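Local coordinates for protein aerobactin synthase IucC (Klebsiella pneumoniae, PDB 6CN7) that probably joins a second N-acetyl-N-hydroxylysine to citryl-N-acetyl-N-hydroxylysine at the cost of ATP, completing the siderophore aerobactin, at residues Lys18-Leu23 and Gln27-Glu32; Phe50-Gly55 and Leu60-Gln65; Gly55-Leu60 and Glu567-Pro572; Arg404-Pro409 and Thr484-Thr489; His480-Gly485 and Phe533-Pro538. The protein carries 5 engineered substitutions. All coordinates share one frame; numbering follows the deposited sequence.

Interaction 1. Residues Lys18-Leu23 and Gln27-Glu32; sequences KMLAEL and QVFHAE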
# COMPACT_ATOMS: atom_id res chain seq x y z
N LYS A 18 4.61 30.88 4.79
CA LYS A 18 4.13 30.22 6.00
C LYS A 18 5.29 29.62 6.79
O LYS A 18 5.35 29.75 8.02
CB LYS A 18 3.10 29.15 5.65
CG LYS A 18 2.50 28.44 6.86
CD LYS A 18 1.53 27.35 6.46
CE LYS A 18 1.07 26.56 7.68
NZ LYS A 18 0.09 25.49 7.34
N MET A 19 6.23 28.97 6.09
CA MET A 19 7.37 28.36 6.76
C MET A 19 8.24 29.42 7.43
O MET A 19 8.58 29.30 8.61
CB MET A 19 8.20 27.55 5.76
CG MET A 19 7.47 26.34 5.18
SD MET A 19 8.34 25.60 3.78
CE MET A 19 9.82 24.98 4.58
N LEU A 20 8.62 30.46 6.69
CA LEU A 20 9.49 31.49 7.25
C LEU A 20 8.85 32.16 8.45
O LEU A 20 9.50 32.37 9.48
CB LEU A 20 9.83 32.53 6.18
CG LEU A 20 10.72 32.10 5.00
CD1 LEU A 20 10.82 33.24 4.00
CD2 LEU A 20 12.10 31.68 5.47
N ALA A 21 7.56 32.51 8.34
CA ALA A 21 6.91 33.27 9.40
C ALA A 21 6.80 32.45 10.68
O ALA A 21 7.04 32.97 11.77
CB ALA A 21 5.53 33.73 8.94
N GLU A 22 6.43 31.17 10.57
CA GLU A 22 6.24 30.36 11.77
C GLU A 22 7.58 29.99 12.40
O GLU A 22 7.71 30.02 13.63
CB GLU A 22 5.43 29.11 11.43
CG GLU A 22 4.94 28.33 12.65
CD GLU A 22 3.89 29.08 13.45
OE1 GLU A 22 3.18 29.92 12.87
OE2 GLU A 22 3.79 28.83 14.67
N LEU A 23 8.57 29.63 11.59
CA LEU A 23 9.88 29.30 12.14
C LEU A 23 10.55 30.52 12.76
O LEU A 23 11.33 30.39 13.71
CB LEU A 23 10.78 28.70 11.06
CG LEU A 23 10.38 27.31 10.55
CD1 LEU A 23 11.18 26.94 9.32
CD2 LEU A 23 10.56 26.26 11.63
N GLN A 27 11.49 31.18 16.76
CA GLN A 27 12.85 31.61 17.06
C GLN A 27 13.91 30.66 16.51
O GLN A 27 15.06 30.68 16.97
CB GLN A 27 13.05 31.80 18.57
CG GLN A 27 12.26 32.96 19.14
CD GLN A 27 12.54 33.19 20.61
OE1 GLN A 27 12.81 32.25 21.36
NE2 GLN A 27 12.48 34.45 21.03
N VAL A 28 13.56 29.82 15.53
CA VAL A 28 14.58 29.07 14.81
C VAL A 28 15.58 30.03 14.17
O VAL A 28 16.78 29.73 14.08
CB VAL A 28 13.92 28.16 13.76
CG1 VAL A 28 14.97 27.46 12.89
CG2 VAL A 28 13.03 27.13 14.45
N PHE A 29 15.11 31.19 13.72
CA PHE A 29 15.97 32.27 13.28
C PHE A 29 15.22 33.58 13.50
O PHE A 29 14.02 33.58 13.78
CB PHE A 29 16.38 32.10 11.81
CG PHE A 29 15.29 31.55 10.93
CD1 PHE A 29 14.14 32.29 10.69
CD2 PHE A 29 15.41 30.31 10.33
CE1 PHE A 29 13.14 31.80 9.88
CE2 PHE A 29 14.41 29.81 9.52
CZ PHE A 29 13.27 30.55 9.29
N HIS A 30 15.93 34.69 13.38
CA HIS A 30 15.39 36.01 13.69
C HIS A 30 15.47 36.91 12.47
O HIS A 30 16.55 37.09 11.89
CB HIS A 30 16.13 36.65 14.87
CG HIS A 30 15.96 35.91 16.16
ND1 HIS A 30 16.70 34.79 16.48
CD2 HIS A 30 15.14 36.13 17.21
CE1 HIS A 30 16.34 34.36 17.67
NE2 HIS A 30 15.40 35.15 18.14
N ALA A 31 14.34 37.48 12.08
CA ALA A 31 14.29 38.38 10.93
C ALA A 31 14.84 39.74 11.33
O ALA A 31 14.46 40.30 12.36
CB ALA A 31 12.86 38.52 10.42
N GLU A 32 15.73 40.28 10.50
CA GLU A 32 16.28 41.61 10.71
C GLU A 32 15.48 42.63 9.92
O GLU A 32 15.18 42.41 8.74
CB GLU A 32 17.75 41.65 10.31
CG GLU A 32 18.64 40.78 11.16
CD GLU A 32 20.10 40.88 10.80
OE1 GLU A 32 20.62 42.01 10.76
OE2 GLU A 32 20.73 39.83 10.55
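Leu23 holds Val28 by its carbonyl O and a methyl, and takes the ring of Phe29 against its CB. The carbonyl O accepts the backbone N of Val28 at 2.9 Å, a bond bent at the hydrogen (135°). The same turn lays one methyl of each residue against the other, Leu23 CD2 lying 3.8 Å from Val28 CG2. Phe29 comes in with the far end of its ring: CZ rests 3.6 Å from Leu23 CB, and Leu20 CD2 approaches that same CZ at 4.2 Å, Leu20 and the ring crossing at about a right angle. Close to the plane of the ring, at its rim, lies the carbonyl O of Leu20, 3.7 Å from Phe29 CE1. The ring reaches back to the helix because Phe29 CG is set between its own backbone N and carbonyl carbon (chi1 38°). Farther out, Ile41 and Leu43 of strand 38-43 touch Phe29, while helix 76-87 supplies Leu83 against Leu23 and Val86 against Val28. Glu22, turned away from this contact, forms salt bridges with Lys140 and Arg492. The positive phi of Gln27 and the bonds back into the last turn identify a Schellman motif, here closing helix 4-25 and leading into the antiparallel sheet that begins at 32-33.

Interaction 2. Residues Phe50-Gly55 and Leu60-Gln65; sequences FSAERG and LWIDAQ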
# COMPACT_ATOMS: atom_id res chain seq x y z
N PHE A 50 11.77 40.24 1.85
CA PHE A 50 10.32 40.31 1.71
C PHE A 50 9.81 41.51 2.49
O PHE A 50 10.54 42.13 3.26
CB PHE A 50 9.65 39.02 2.20
CG PHE A 50 9.97 38.69 3.63
CD1 PHE A 50 9.23 39.24 4.67
CD2 PHE A 50 11.00 37.81 3.94
CE1 PHE A 50 9.52 38.94 5.98
CE2 PHE A 50 11.28 37.51 5.26
CZ PHE A 50 10.54 38.07 6.28
N SER A 51 8.53 41.80 2.29
CA SER A 51 7.81 42.81 3.06
C SER A 51 6.88 42.10 4.03
O SER A 51 6.28 41.08 3.69
CB SER A 51 7.01 43.74 2.15
OG SER A 51 7.86 44.38 1.21
N ALA A 52 6.76 42.65 5.23
CA ALA A 52 5.93 42.02 6.24
C ALA A 52 5.56 43.04 7.31
O ALA A 52 6.16 44.11 7.41
CB ALA A 52 6.65 40.82 6.88
N GLU A 53 4.55 42.68 8.09
CA GLU A 53 4.12 43.45 9.25
C GLU A 53 4.05 42.49 10.42
O GLU A 53 3.49 41.40 10.30
CB GLU A 53 2.76 44.11 9.00
CG GLU A 53 2.22 44.91 10.18
CD GLU A 53 0.86 45.51 9.88
OE1 GLU A 53 0.40 45.41 8.73
OE2 GLU A 53 0.25 46.09 10.81
N ARG A 54 4.63 42.88 11.55
CA ARG A 54 4.70 42.01 12.72
C ARG A 54 3.49 42.28 13.61
O ARG A 54 3.28 43.41 14.06
CB ARG A 54 6.00 42.22 13.49
CG ARG A 54 6.28 41.11 14.50
CD ARG A 54 7.58 41.33 15.27
NE ARG A 54 8.78 41.09 14.46
CZ ARG A 54 9.26 39.89 14.17
NH1 ARG A 54 8.65 38.79 14.59
NH2 ARG A 54 10.37 39.79 13.43
N GLY A 55 2.69 41.24 13.86
CA GLY A 55 1.48 41.37 14.64
C GLY A 55 1.74 41.39 16.13
O GLY A 55 2.87 41.35 16.61
N LEU A 60 5.09 37.26 12.14
CA LEU A 60 5.11 38.09 10.94
C LEU A 60 3.95 37.77 10.01
O LEU A 60 3.57 36.61 9.83
CB LEU A 60 6.43 37.88 10.19
CG LEU A 60 7.70 38.36 10.89
CD1 LEU A 60 8.92 37.77 10.22
CD2 LEU A 60 7.76 39.88 10.89
N TRP A 61 3.39 38.81 9.40
CA TRP A 61 2.44 38.67 8.29
C TRP A 61 3.23 38.96 7.01
O TRP A 61 3.43 40.11 6.64
CB TRP A 61 1.26 39.63 8.44
CG TRP A 61 0.62 39.61 9.79
CD1 TRP A 61 0.71 38.63 10.73
CD2 TRP A 61 -0.20 40.64 10.35
NE1 TRP A 61 -0.01 38.98 11.85
CE2 TRP A 61 -0.58 40.21 11.64
CE3 TRP A 61 -0.66 41.88 9.89
CZ2 TRP A 61 -1.40 40.98 12.47
CZ3 TRP A 61 -1.47 42.64 10.71
CH2 TRP A 61 -1.83 42.19 11.99
N ILE A 62 3.66 37.90 6.34
CA ILE A 62 4.53 38.02 5.18
C ILE A 62 3.68 38.15 3.92
O ILE A 62 2.74 37.38 3.72
CB ILE A 62 5.48 36.81 5.09
CG1 ILE A 62 6.47 36.84 6.27
CG2 ILE A 62 6.22 36.80 3.74
CD1 ILE A 62 7.44 35.68 6.31
N ASP A 63 4.02 39.13 3.09
CA ASP A 63 3.41 39.27 1.77
C ASP A 63 4.14 38.34 0.81
O ASP A 63 5.28 38.61 0.41
CB ASP A 63 3.48 40.72 1.30
CG ASP A 63 2.82 40.93 -0.06
OD1 ASP A 63 2.45 39.93 -0.71
OD2 ASP A 63 2.66 42.10 -0.46
N ALA A 64 3.48 37.24 0.43
CA ALA A 64 4.16 36.18 -0.31
C ALA A 64 4.68 36.66 -1.66
O ALA A 64 5.65 36.10 -2.19
CB ALA A 64 3.21 35.00 -0.51
N GLN A 65 4.06 37.69 -2.25
CA GLN A 65 4.49 38.14 -3.57
C GLN A 65 5.85 38.83 -3.52
O GLN A 65 6.57 38.85 -4.52
CB GLN A 65 3.45 39.09 -4.17
CG GLN A 65 2.22 38.38 -4.72
CD GLN A 65 2.55 37.46 -5.88
OE1 GLN A 65 3.31 37.83 -6.77
NE2 GLN A 65 1.97 36.27 -5.87
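Trp61 lays one face of its indole over the backbone of the neighbouring strand, with Glu53 O 3.3 Å above the ring plane and Gly55 CA over another part of the same face, 3.6 Å from Trp61 CZ2. The side chain of Glu53 runs beside the ring in the same direction. It is extended, with CG opposite the backbone N (chi1 179°), and its carboxylate is turned 50° from the indole, CD standing 3.8 Å from Trp61 CZ3. On the other face of the hairpin, Ile62 CD1 sits over the Phe50 ring in a CH-pi contact, 4.1 Å from the centroid. Farther along, Leu60 CD2 lies over the centre of the Arg54 guanidinium, 3.6 Å from CZ. That guanidinium is also gripped at its nitrogens, by a salt bridge to Glu24 and a hydrogen bond to Gly58 O. Between the two faces the antiparallel strands exchange a reciprocal pair of bonds, Trp61 N to Glu53 O at 2.7 Å and Glu53 N to Trp61 O at 3.2 Å, and Asp63 N adds a nearly straight one to Ser51 O. Three backbone bonds thus tie the strands; Ile62 and Leu60 cover Phe50 and the Arg54 guanidinium, whereas the indole lies on peptide backbone.

Interaction 3. Residues Gly55-Leu60 and Glu567-Pro572; sequences GIWGWL and EDLQNP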
# COMPACT_ATOMS: atom_id res chain seq x y z
N GLY A 55 2.69 41.24 13.86
CA GLY A 55 1.48 41.37 14.64
C GLY A 55 1.74 41.39 16.13
O GLY A 55 2.87 41.35 16.61
N ILE A 56 0.64 41.43 16.89
CA ILE A 56 0.72 41.62 18.33
C ILE A 56 1.33 40.41 19.03
O ILE A 56 1.79 40.53 20.17
CB ILE A 56 -0.67 41.94 18.91
CG1 ILE A 56 -0.54 42.38 20.37
CG2 ILE A 56 -1.59 40.73 18.81
CD1 ILE A 56 -1.80 43.01 20.93
N TRP A 57 1.32 39.24 18.40
CA TRP A 57 1.93 38.06 18.99
C TRP A 57 3.43 37.98 18.76
O TRP A 57 4.09 37.11 19.35
CB TRP A 57 1.27 36.79 18.44
CG TRP A 57 -0.13 36.60 18.94
CD1 TRP A 57 -1.28 36.95 18.30
CD2 TRP A 57 -0.52 36.03 20.19
NE1 TRP A 57 -2.37 36.63 19.07
CE2 TRP A 57 -1.93 36.06 20.24
CE3 TRP A 57 0.18 35.50 21.27
CZ2 TRP A 57 -2.65 35.58 21.33
CZ3 TRP A 57 -0.54 35.02 22.35
CH2 TRP A 57 -1.94 35.06 22.37
N GLY A 58 3.99 38.85 17.93
CA GLY A 58 5.36 38.72 17.49
C GLY A 58 5.52 37.90 16.24
O GLY A 58 6.66 37.60 15.85
N TRP A 59 4.43 37.53 15.59
CA TRP A 59 4.44 36.67 14.41
C TRP A 59 4.26 37.52 13.16
O TRP A 59 3.39 38.40 13.12
CB TRP A 59 3.34 35.62 14.52
CG TRP A 59 3.12 34.83 13.27
CD1 TRP A 59 3.99 33.98 12.67
CD2 TRP A 59 1.92 34.80 12.49
NE1 TRP A 59 3.43 33.42 11.55
CE2 TRP A 59 2.15 33.91 11.42
CE3 TRP A 59 0.68 35.44 12.58
CZ2 TRP A 59 1.19 33.65 10.45
CZ3 TRP A 59 -0.27 35.17 11.62
CH2 TRP A 59 -0.01 34.29 10.56
N LEU A 60 5.09 37.26 12.14
CA LEU A 60 5.11 38.09 10.94
C LEU A 60 3.95 37.77 10.01
O LEU A 60 3.57 36.61 9.83
CB LEU A 60 6.43 37.88 10.19
CG LEU A 60 7.70 38.36 10.89
CD1 LEU A 60 8.92 37.77 10.22
CD2 LEU A 60 7.76 39.88 10.89
N GLU A 567 12.48 31.22 28.34
CA GLU A 567 12.13 32.13 27.25
C GLU A 567 10.63 32.36 27.26
O GLU A 567 9.85 31.40 27.38
CB GLU A 567 12.59 31.55 25.90
CG GLU A 567 12.54 32.53 24.74
CD GLU A 567 13.28 33.82 25.00
OE1 GLU A 567 14.27 33.80 25.76
OE2 GLU A 567 12.85 34.87 24.46
N ASP A 568 10.23 33.62 27.15
CA ASP A 568 8.82 33.99 27.25
C ASP A 568 8.55 35.16 26.32
O ASP A 568 9.45 35.93 25.97
CB ASP A 568 8.44 34.35 28.69
CG ASP A 568 9.34 35.43 29.28
OD1 ASP A 568 10.26 35.89 28.58
OD2 ASP A 568 9.12 35.80 30.45
N LEU A 569 7.28 35.29 25.92
CA LEU A 569 6.84 36.35 25.03
C LEU A 569 5.70 37.12 25.69
O LEU A 569 5.16 36.71 26.73
CB LEU A 569 6.40 35.79 23.67
CG LEU A 569 5.23 34.80 23.65
CD1 LEU A 569 3.90 35.52 23.52
CD2 LEU A 569 5.41 33.79 22.52
N GLN A 570 5.33 38.24 25.08
CA GLN A 570 4.38 39.16 25.69
C GLN A 570 2.95 38.68 25.49
O GLN A 570 2.59 38.15 24.44
CB GLN A 570 4.54 40.56 25.09
CG GLN A 570 5.76 41.30 25.62
CD GLN A 570 5.87 42.71 25.06
OE1 GLN A 570 5.18 43.07 24.11
NE2 GLN A 570 6.75 43.51 25.65
N ASN A 571 2.14 38.87 26.53
CA ASN A 571 0.75 38.42 26.52
C ASN A 571 -0.14 39.52 25.96
O ASN A 571 -0.24 40.59 26.58
CB ASN A 571 0.31 38.05 27.92
CG ASN A 571 -1.11 37.52 27.97
OD1 ASN A 571 -1.77 37.39 26.94
ND2 ASN A 571 -1.59 37.22 29.17
N PRO A 572 -0.80 39.32 24.82
CA PRO A 572 -1.68 40.38 24.29
C PRO A 572 -2.78 40.81 25.25
O PRO A 572 -3.19 41.97 25.22
CB PRO A 572 -2.25 39.75 23.01
CG PRO A 572 -1.21 38.78 22.59
CD PRO A 572 -0.64 38.22 23.86
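Trp57 and Pro572 meet ring against ring at about a right angle, the pyrrolidine presenting its CG and CD corner to the flat face of the indole. Pro572 CG stands almost exactly above the centre of the six-membered ring, 3.5 Å from the centroid and only 4° off the normal, so this is a well-centred CH-pi contact. Pro572 CD shares that face, 3.5 Å from Trp57 CZ3. Leu569 takes a different approach: its CD1 comes to the rim of the indole, near the ring plane, 4.3 Å from Trp57 CE3. Ile56 completes the contact by crossing the proline obliquely, its CD1 3.9 Å from Pro572 CB. With CG1 opposite the backbone N (chi1 -169°), the isoleucine chain extends toward the proline. Pyrrole nitrogen NE1 of Trp57 is hydrogen-bonded to Tyr509 OH, which helps to fix the rotation of the indole, while Phe487 and Val488 of helix 475-499 also pack on Trp57. On the other segment, Asn571 caps the short helix 572-575, its OD1 accepting from Leu573 N, an N-cap that places Pro572 in the first turn. The loop itself is a type I beta turn from Gly55 to Gly58, closed by Gly58 N to Gly55 O at 3.0 Å. It is the connection of a beta hairpin, strands 46-54 and 60-62, docked through a tryptophan on the proline that starts a C-terminal helix.

Interaction 4. Residues Arg404-Pro409 and Thr484-Thr489; sequences RVVVVP and TGHFVT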
# COMPACT_ATOMS: atom_id res chain seq x y z
N ARG A 404 -17.89 35.08 24.05
CA ARG A 404 -18.78 34.53 25.07
C ARG A 404 -19.19 33.10 24.74
O ARG A 404 -19.46 32.30 25.64
CB ARG A 404 -20.01 35.42 25.23
CG ARG A 404 -19.70 36.86 25.60
CD ARG A 404 -20.94 37.73 25.46
NE ARG A 404 -21.93 37.41 26.47
CZ ARG A 404 -23.23 37.70 26.38
NH1 ARG A 404 -23.71 38.32 25.32
NH2 ARG A 404 -24.04 37.35 27.37
N VAL A 405 -19.25 32.76 23.45
CA VAL A 405 -19.69 31.43 23.03
C VAL A 405 -18.56 30.41 23.19
O VAL A 405 -18.81 29.25 23.53
CB VAL A 405 -20.19 31.49 21.58
CG1 VAL A 405 -20.30 30.10 20.97
CG2 VAL A 405 -21.55 32.19 21.53
N VAL A 406 -17.32 30.81 22.94
CA VAL A 406 -16.19 29.88 22.84
C VAL A 406 -15.34 29.88 24.10
O VAL A 406 -15.12 28.83 24.71
CB VAL A 406 -15.34 30.22 21.59
CG1 VAL A 406 -14.13 29.30 21.51
CG2 VAL A 406 -16.18 30.11 20.33
N VAL A 407 -14.86 31.05 24.52
CA VAL A 407 -13.80 31.10 25.52
C VAL A 407 -14.37 30.95 26.92
O VAL A 407 -13.80 30.24 27.76
CB VAL A 407 -13.00 32.41 25.37
CG1 VAL A 407 -11.87 32.46 26.39
CG2 VAL A 407 -12.45 32.53 23.95
N VAL A 408 -15.50 31.60 27.21
CA VAL A 408 -16.07 31.54 28.55
C VAL A 408 -16.33 30.10 28.99
O VAL A 408 -15.86 29.72 30.07
CB VAL A 408 -17.33 32.41 28.63
CG1 VAL A 408 -18.00 32.28 30.00
CG2 VAL A 408 -16.99 33.87 28.34
N PRO A 409 -17.04 29.27 28.22
CA PRO A 409 -17.26 27.88 28.68
C PRO A 409 -15.97 27.13 28.96
O PRO A 409 -15.87 26.43 29.97
CB PRO A 409 -18.04 27.24 27.52
CG PRO A 409 -18.57 28.37 26.72
CD PRO A 409 -17.62 29.51 26.89
N THR A 484 -1.73 28.62 24.60
CA THR A 484 -1.08 28.13 23.40
C THR A 484 -2.09 27.43 22.49
O THR A 484 -2.04 27.58 21.26
CB THR A 484 0.05 27.17 23.77
OG1 THR A 484 0.95 27.83 24.68
CG2 THR A 484 0.82 26.74 22.53
N GLY A 485 -3.01 26.66 23.07
CA GLY A 485 -3.89 25.83 22.26
C GLY A 485 -4.95 26.63 21.51
O GLY A 485 -5.24 26.33 20.35
N HIS A 486 -5.54 27.63 22.15
CA HIS A 486 -6.59 28.43 21.53
C HIS A 486 -6.13 29.82 21.13
O HIS A 486 -6.37 30.25 19.99
CB HIS A 486 -7.81 28.54 22.45
CG HIS A 486 -9.01 29.14 21.79
ND1 HIS A 486 -9.73 28.48 20.81
CD2 HIS A 486 -9.60 30.35 21.94
CE1 HIS A 486 -10.72 29.25 20.40
NE2 HIS A 486 -10.66 30.39 21.07
N PHE A 487 -5.47 30.56 22.02
CA PHE A 487 -5.09 31.93 21.69
C PHE A 487 -3.97 31.95 20.66
O PHE A 487 -4.08 32.63 19.63
CB PHE A 487 -4.67 32.68 22.95
CG PHE A 487 -5.76 32.83 23.98
CD1 PHE A 487 -7.07 32.44 23.71
CD2 PHE A 487 -5.48 33.36 25.23
CE1 PHE A 487 -8.06 32.58 24.66
CE2 PHE A 487 -6.47 33.51 26.18
CZ PHE A 487 -7.76 33.12 25.90
N VAL A 488 -2.89 31.22 20.91
CA VAL A 488 -1.74 31.27 20.01
C VAL A 488 -2.00 30.50 18.72
O VAL A 488 -1.46 30.86 17.67
CB VAL A 488 -0.48 30.74 20.73
CG1 VAL A 488 0.72 30.75 19.79
CG2 VAL A 488 -0.19 31.56 21.97
N THR A 489 -2.80 29.44 18.78
CA THR A 489 -2.99 28.57 17.63
C THR A 489 -4.28 28.85 16.86
O THR A 489 -4.47 28.28 15.78
CB THR A 489 -2.98 27.10 18.08
OG1 THR A 489 -1.81 26.86 18.88
CG2 THR A 489 -2.95 26.14 16.89
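Helix segments 404-409 and 484-489 run roughly antiparallel, their directions 140° apart, with axes 12.2 Å from each other at closest approach, a spacing that leaves the contact to side chains. Val406 and Val407 point toward the partner helix and divide the work. Val406 CG1 touches the far end of the imidazole of His486, 3.6 Å from CE1, and Val407 CG2 comes up to NE2 of the same ring at 4.0 Å; both methyls arrive obliquely. The imidazole reaches the valines with CG opposite the backbone N (chi1 -170°). Val407 uses its other branch for Phe487, CG1 meeting the rim of the phenyl ring near its plane, 4.2 Å from CE1, where the two side chains cross at about a right angle. One valine therefore touches both aromatic side chains, one with each methyl. The other ring nitrogen of His486, ND1, is hydrogen-bonded to Ala423 O, and this bond helps to set the turn of the ring that the valines abut. Met370 packs on both Val406 and His486, whereas Leu516 of helix 505-521 adds to the cover of Val407. Neither helix is regular here: 404-409 is kinked at Pro409, and 484-489 contains a wider pi-type turn. This is buried, sparse helix-helix packing within the FhuF-like region, joining helix 395-417 to helix 475-499 through branched and aromatic side chains.

Interaction 5. Residues His480-Gly485 and Phe533-Pro538; sequences HDLQTG and FSLFKP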
# COMPACT_ATOMS: atom_id res chain seq x y z
N HIS A 480 -1.66 26.50 29.13
CA HIS A 480 -1.21 26.46 27.74
C HIS A 480 -2.25 25.80 26.84
O HIS A 480 -2.45 26.21 25.70
CB HIS A 480 0.13 25.73 27.65
CG HIS A 480 1.25 26.46 28.31
ND1 HIS A 480 1.88 27.53 27.72
CD2 HIS A 480 1.84 26.29 29.51
CE1 HIS A 480 2.82 27.99 28.53
NE2 HIS A 480 2.81 27.25 29.63
N ASP A 481 -2.93 24.76 27.35
CA ASP A 481 -4.03 24.16 26.59
C ASP A 481 -5.02 25.22 26.12
O ASP A 481 -5.71 25.02 25.11
CB ASP A 481 -4.75 23.11 27.45
CG ASP A 481 -4.47 21.68 26.98
OD1 ASP A 481 -3.70 21.50 26.02
OD2 ASP A 481 -5.03 20.74 27.59
N LEU A 482 -5.09 26.35 26.82
CA LEU A 482 -5.97 27.45 26.45
C LEU A 482 -5.22 28.64 25.88
O LEU A 482 -5.70 29.27 24.93
CB LEU A 482 -6.79 27.90 27.66
CG LEU A 482 -7.86 28.96 27.38
CD1 LEU A 482 -8.84 28.49 26.31
CD2 LEU A 482 -8.61 29.31 28.66
N GLN A 483 -4.05 28.99 26.43
CA GLN A 483 -3.25 30.06 25.85
C GLN A 483 -2.62 29.62 24.54
O GLN A 483 -2.92 30.16 23.47
CB GLN A 483 -2.16 30.49 26.83
CG GLN A 483 -2.60 31.51 27.85
CD GLN A 483 -1.45 32.00 28.71
OE1 GLN A 483 -0.44 31.32 28.86
NE2 GLN A 483 -1.60 33.19 29.28
N THR A 484 -1.73 28.62 24.60
CA THR A 484 -1.08 28.13 23.40
C THR A 484 -2.09 27.43 22.49
O THR A 484 -2.04 27.58 21.26
CB THR A 484 0.05 27.17 23.77
OG1 THR A 484 0.95 27.83 24.68
CG2 THR A 484 0.82 26.74 22.53
N GLY A 485 -3.01 26.66 23.07
CA GLY A 485 -3.89 25.83 22.26
C GLY A 485 -4.95 26.63 21.51
O GLY A 485 -5.24 26.33 20.35
N PHE A 533 -5.31 30.26 37.67
CA PHE A 533 -5.31 30.12 36.22
C PHE A 533 -5.37 31.48 35.53
O PHE A 533 -6.31 31.75 34.78
CB PHE A 533 -6.51 29.28 35.76
CG PHE A 533 -6.50 27.87 36.27
CD1 PHE A 533 -5.56 26.95 35.82
CD2 PHE A 533 -7.46 27.44 37.17
CE1 PHE A 533 -5.56 25.65 36.28
CE2 PHE A 533 -7.47 26.14 37.64
CZ PHE A 533 -6.52 25.24 37.19
N SER A 534 -4.38 32.33 35.77
CA SER A 534 -4.44 33.71 35.31
C SER A 534 -4.08 33.80 33.83
O SER A 534 -3.04 33.27 33.40
CB SER A 534 -3.52 34.60 36.13
OG SER A 534 -3.41 35.89 35.55
N LEU A 535 -4.92 34.48 33.06
CA LEU A 535 -4.67 34.75 31.66
C LEU A 535 -4.12 36.15 31.43
O LEU A 535 -3.99 36.58 30.28
CB LEU A 535 -5.95 34.57 30.84
CG LEU A 535 -6.57 33.17 30.87
CD1 LEU A 535 -7.96 33.21 30.24
CD2 LEU A 535 -5.68 32.18 30.14
N PHE A 536 -3.78 36.88 32.50
CA PHE A 536 -3.34 38.26 32.40
C PHE A 536 -1.95 38.49 32.98
O PHE A 536 -1.59 39.63 33.30
CB PHE A 536 -4.36 39.18 33.08
CG PHE A 536 -5.71 39.17 32.41
CD1 PHE A 536 -6.67 38.25 32.78
CD2 PHE A 536 -6.01 40.09 31.41
CE1 PHE A 536 -7.91 38.24 32.16
CE2 PHE A 536 -7.24 40.08 30.80
CZ PHE A 536 -8.19 39.15 31.17
N LYS A 537 -1.16 37.43 33.15
CA LYS A 537 0.24 37.61 33.49
C LYS A 537 0.95 38.32 32.34
O LYS A 537 0.63 38.08 31.17
CB LYS A 537 0.90 36.26 33.79
CG LYS A 537 0.49 35.62 35.11
CD LYS A 537 1.26 34.32 35.36
CE LYS A 537 0.97 33.72 36.73
NZ LYS A 537 -0.23 32.82 36.73
N PRO A 538 1.92 39.19 32.64
CA PRO A 538 2.54 39.98 31.56
C PRO A 538 3.25 39.15 30.51
O PRO A 538 3.42 39.63 29.39
CB PRO A 538 3.52 40.89 32.31
CG PRO A 538 3.74 40.24 33.62
CD PRO A 538 2.48 39.51 33.96
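Gln483 directs its CG away from its carbonyl carbon (chi1 -85°) and continues extended (chi2 -174°), while Leu535 has its CG likewise opposite the carbonyl carbon; the two side chains slide past each other in opposite directions. Their touching point is apolar. Gln483 CG lies 3.9 Å from Leu535 CD2, and it is the aliphatic stem of the glutamine that takes the leucine methyl. Farther out, the amide nitrogen NE2 of Gln483 passes 4.2 Å from Leu535 CA. The preceding residue, Leu482, offers CD2 to the other branch of the leucine, 4.3 Å from Leu535 CD1, so that Leu535 meets two consecutive helix residues with its two methyls. The contact packs helix 475-499 against the loop between helix 527-532 and strand 539-541. That loop is shaped by an ST turn, in which the backbone N of Phe536 donates to Ser534 OG at 3.2 Å. Two of its carbonyls are held by Asn571, whose ND2 donates to Leu535 O and Lys537 O. Tyr411 packs on Leu482 as well as Leu535, and Leu516 and Leu573 extend the apolar surroundings of Leu535. Across the contact itself the attraction is therefore dispersive and hydrophobic, with the directional bonds kept within the loop and in its link to Asn571.

Overall arrangement
Two groups of contacts are joined by the hairpin loop. Interactions 1 and 2, with centres about 11 Å apart, touch where Ala21 CB packs on Leu60 O at 3.6 Å. Interaction 3 shares Gly55 and Leu60 with interaction 2 and carries the hairpin to the helical part: Trp57 CZ3 lies 3.5 Å from Val488 CG2 of interaction 4. Interactions 4 and 5 follow one another on helix 475-499, with centres about 10 Å apart. Asn571 links interactions 3 and 5, its ND2 being 2.7 Å from Leu535 O. Both 4 and 5 are nested inside the long chain loop that interaction 3 closes, so sequence-distant parts converge into continuous packing.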